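Local coordinates for protein Can2 (Sulfobacillus thermosulfidooxidans, PDB 7BDV) that binds cyclic tetra-adenylate through its CARF domains and acts as a dual-specificity nuclease that potentiates type III CRISPR defence, at residues A[22-27]-A[93-98]. Numbering follows the deposited sequence.
With nucleotides of chain E.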
loop_
_atom_site.group_PDB
_atom_site.type_symbol
_atom_site.label_atom_id
_atom_site.label_comp_id
_atom_site.label_asym_id
_atom_site.label_seq_id
_atom_site.Cartn_x
_atom_site.Cartn_y
_atom_site.Cartn_z
ATOM N N LEU A 22 -13.069 4.165 -7.824
ATOM C CA LEU A 22 -14.276 4.812 -8.393
ATOM C C LEU A 22 -13.915 6.096 -9.137
ATOM O O LEU A 22 -14.759 6.554 -9.954
ATOM C CB LEU A 22 -15.261 5.105 -7.241
ATOM C CG LEU A 22 -15.798 3.866 -6.538
ATOM C CD1 LEU A 22 -16.790 4.230 -5.464
ATOM C CD2 LEU A 22 -16.422 2.890 -7.543
ATOM N N LEU A 23 -12.733 6.692 -8.875
ATOM C CA LEU A 23 -12.334 8.016 -9.414
ATOM C C LEU A 23 -12.545 8.150 -10.912
ATOM O O LEU A 23 -13.046 9.184 -11.364
ATOM C CB LEU A 23 -10.880 8.363 -9.058
ATOM C CG LEU A 23 -10.689 9.024 -7.704
ATOM C CD1 LEU A 23 -9.209 9.017 -7.305
ATOM C CD2 LEU A 23 -11.292 10.421 -7.701
ATOM N N PRO A 24 -12.094 7.202 -11.762
ATOM C CA PRO A 24 -12.194 7.401 -13.201
ATOM C C PRO A 24 -13.652 7.331 -13.718
ATOM O O PRO A 24 -13.885 7.782 -14.809
ATOM C CB PRO A 24 -11.373 6.274 -13.819
ATOM C CG PRO A 24 -11.207 5.253 -12.712
ATOM C CD PRO A 24 -11.399 5.975 -11.398
ATOM N N ASN A 25 -14.583 6.785 -12.935
ATOM C CA ASN A 25 -16.042 6.833 -13.244
ATOM C C ASN A 25 -16.650 8.155 -12.754
ATOM O O ASN A 25 -17.619 8.637 -13.376
ATOM C CB ASN A 25 -16.760 5.651 -12.610
ATOM C CG ASN A 25 -16.253 4.328 -13.146
ATOM O OD1 ASN A 25 -16.025 3.370 -12.383
ATOM N ND2 ASN A 25 -16.205 4.244 -14.469
ATOM N N VAL A 26 -16.114 8.732 -11.685
ATOM C CA VAL A 26 -16.711 9.919 -11.002
ATOM C C VAL A 26 -16.248 11.198 -11.705
ATOM O O VAL A 26 -17.065 12.123 -11.839
ATOM C CB VAL A 26 -16.370 9.902 -9.502
ATOM C CG1 VAL A 26 -16.569 11.242 -8.823
ATOM C CG2 VAL A 26 -17.128 8.815 -8.783
ATOM N N ILE A 27 -14.977 11.260 -12.130
ATOM C CA ILE A 27 -14.376 12.488 -12.697
ATOM C C ILE A 27 -15.179 12.963 -13.909
ATOM O O ILE A 27 -15.504 14.144 -13.984
ATOM C CB ILE A 27 -12.874 12.293 -12.986
ATOM C CG1 ILE A 27 -12.061 12.266 -11.682
ATOM C CG2 ILE A 27 -12.381 13.362 -13.931
ATOM N N ASN A 93 -17.992 4.151 -20.214
ATOM C CA ASN A 93 -16.703 4.354 -19.513
ATOM C C ASN A 93 -16.129 2.969 -19.214
ATOM O O ASN A 93 -16.664 2.301 -18.370
ATOM C CB ASN A 93 -16.867 5.228 -18.279
ATOM C CG ASN A 93 -15.524 5.616 -17.681
ATOM O OD1 ASN A 93 -14.500 4.955 -17.915
ATOM N ND2 ASN A 93 -15.536 6.666 -16.895
ATOM N N VAL A 94 -15.084 2.563 -19.941
ATOM C CA VAL A 94 -14.528 1.180 -19.918
ATOM C C VAL A 94 -13.329 1.133 -18.944
ATOM O O VAL A 94 -12.623 0.104 -18.910
ATOM C CB VAL A 94 -14.154 0.756 -21.358
ATOM C CG1 VAL A 94 -12.916 1.480 -21.874
ATOM C CG2 VAL A 94 -13.994 -0.757 -21.530
ATOM N N THR A 95 -13.098 2.188 -18.158
ATOM C CA THR A 95 -11.892 2.330 -17.275
ATOM C C THR A 95 -12.034 1.413 -16.045
ATOM O O THR A 95 -11.049 0.849 -15.578
ATOM C CB THR A 95 -11.662 3.772 -16.793
ATOM O OG1 THR A 95 -12.045 4.713 -17.796
ATOM C CG2 THR A 95 -10.222 4.015 -16.379
ATOM N N GLY A 96 -13.243 1.281 -15.509
ATOM C CA GLY A 96 -13.511 0.435 -14.344
ATOM C C GLY A 96 -13.556 -1.045 -14.677
ATOM O O GLY A 96 -13.548 -1.398 -15.862
ATOM N N GLY A 97 -13.597 -1.862 -13.636
ATOM C CA GLY A 97 -14.035 -3.268 -13.661
ATOM C C GLY A 97 -12.854 -4.203 -13.844
ATOM O O GLY A 97 -11.703 -3.719 -13.958
ATOM N N THR A 98 -13.118 -5.493 -13.894
ATOM C CA THR A 98 -12.109 -6.504 -14.299
ATOM C C THR A 98 -11.903 -6.332 -15.790
ATOM O O THR A 98 -12.739 -5.690 -16.443
ATOM C CB THR A 98 -12.556 -7.916 -13.937
ATOM O OG1 THR A 98 -13.794 -8.170 -14.627
ATOM C CG2 THR A 98 -12.750 -8.093 -12.456
ATOM P P A E 4 -7.701 -7.224 -14.055
ATOM O OP1 A E 4 -8.695 -8.081 -14.750
ATOM O OP2 A E 4 -6.847 -6.091 -14.510
ATOM O "O5'" A E 4 -8.724 -6.643 -12.964
ATOM C "C5'" A E 4 -8.330 -5.649 -12.054
ATOM C "C4'" A E 4 -9.553 -4.801 -11.798
ATOM O "O4'" A E 4 -10.661 -5.660 -11.386
ATOM C "C3'" A E 4 -9.374 -3.776 -10.686
ATOM O "O3'" A E 4 -9.956 -2.546 -11.147
ATOM C "C2'" A E 4 -10.123 -4.418 -9.521
ATOM O "O2'" A E 4 -10.516 -3.512 -8.510
ATOM C "C1'" A E 4 -11.280 -5.079 -10.261
ATOM N N9 A E 4 -11.971 -6.122 -9.534
ATOM C C8 A E 4 -11.411 -7.214 -8.862
ATOM N N7 A E 4 -12.335 -7.986 -8.318
ATOM C C5 A E 4 -13.547 -7.365 -8.622
ATOM C C6 A E 4 -14.889 -7.673 -8.297
ATOM N N6 A E 4 -15.222 -8.732 -7.575
ATOM N N1 A E 4 -15.877 -6.834 -8.730
ATOM C C2 A E 4 -15.508 -5.750 -9.429
ATOM N N3 A E 4 -14.280 -5.365 -9.805
ATOM C C4 A E 4 -13.333 -6.215 -9.354
ATOM P P A E 1 -9.472 -1.142 -10.581
ATOM O OP1 A E 1 -10.568 -0.433 -9.805
ATOM O OP2 A E 1 -8.180 -1.112 -9.780
ATOM O "O5'" A E 1 -9.273 -0.422 -11.983
ATOM C "C5'" A E 1 -9.020 0.979 -11.959
ATOM C "C4'" A E 1 -8.534 1.362 -13.319
ATOM O "O4'" A E 1 -8.647 2.794 -13.450
ATOM C "C3'" A E 1 -7.059 1.057 -13.606
ATOM O "O3'" A E 1 -6.875 1.055 -14.990
ATOM C "C2'" A E 1 -6.380 2.327 -13.130
ATOM O "O2'" A E 1 -5.116 2.473 -13.737
ATOM C "C1'" A E 1 -7.374 3.341 -13.702
ATOM N N9 A E 1 -7.396 4.662 -13.167
ATOM C C8 A E 1 -7.572 5.793 -13.911
ATOM N N7 A E 1 -7.598 6.880 -13.193
ATOM C C5 A E 1 -7.464 6.433 -11.897
ATOM C C6 A E 1 -7.434 7.109 -10.670
ATOM N N6 A E 1 -7.551 8.424 -10.544
ATOM N N1 A E 1 -7.313 6.357 -9.562
ATOM C C2 A E 1 -7.203 5.036 -9.685
ATOM N N3 A E 1 -7.181 4.300 -10.768
ATOM C C4 A E 1 -7.348 5.060 -11.862
#
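Asn93 reaches across to helix 23-31, and its ND2 donates to Pro24 O at 2.9 Å. Asn93 CG is anti to its backbone N (chi1 -171°); Pro24 O lies close to the plane of the amide, though ND2 is tilted 32° from the carbonyl plane. Its other end turns back into its own loop: OD1 accepts from Thr95 N at 3.1 Å, an Asx turn. Tyr14 OH is a second hydrogen-bond partner of Asn93 ND2 and also bonds Asn25 O, so one hydroxyl ties both segments together.

Van der Waals contact between the segments is slight and falls beside the ligand. Thr95 CG2 packs on Pro24 CB at 3.6 Å and meets the ribose O4' of A1 of chain E at 3.5 Å. Pro24 CG lies 3.6 Å from the same O4', while Leu23 CB lies 3.6 Å from N6 of that adenine. Further on, Gly97 and Thr98 run past the sugar of A4 of chain E, so the two segments line the cyclic tetra-adenylate site of the CARF domain. Lys99 of the second subunit bonds Thr95 O and Gly97 O.

The 93-98 loop leaves strand 90-93 between strands 13-17 and 116-120 and leads into helix 99-111, N-capped by Thr98; helix 47-55 packs against Asn25 and Val26.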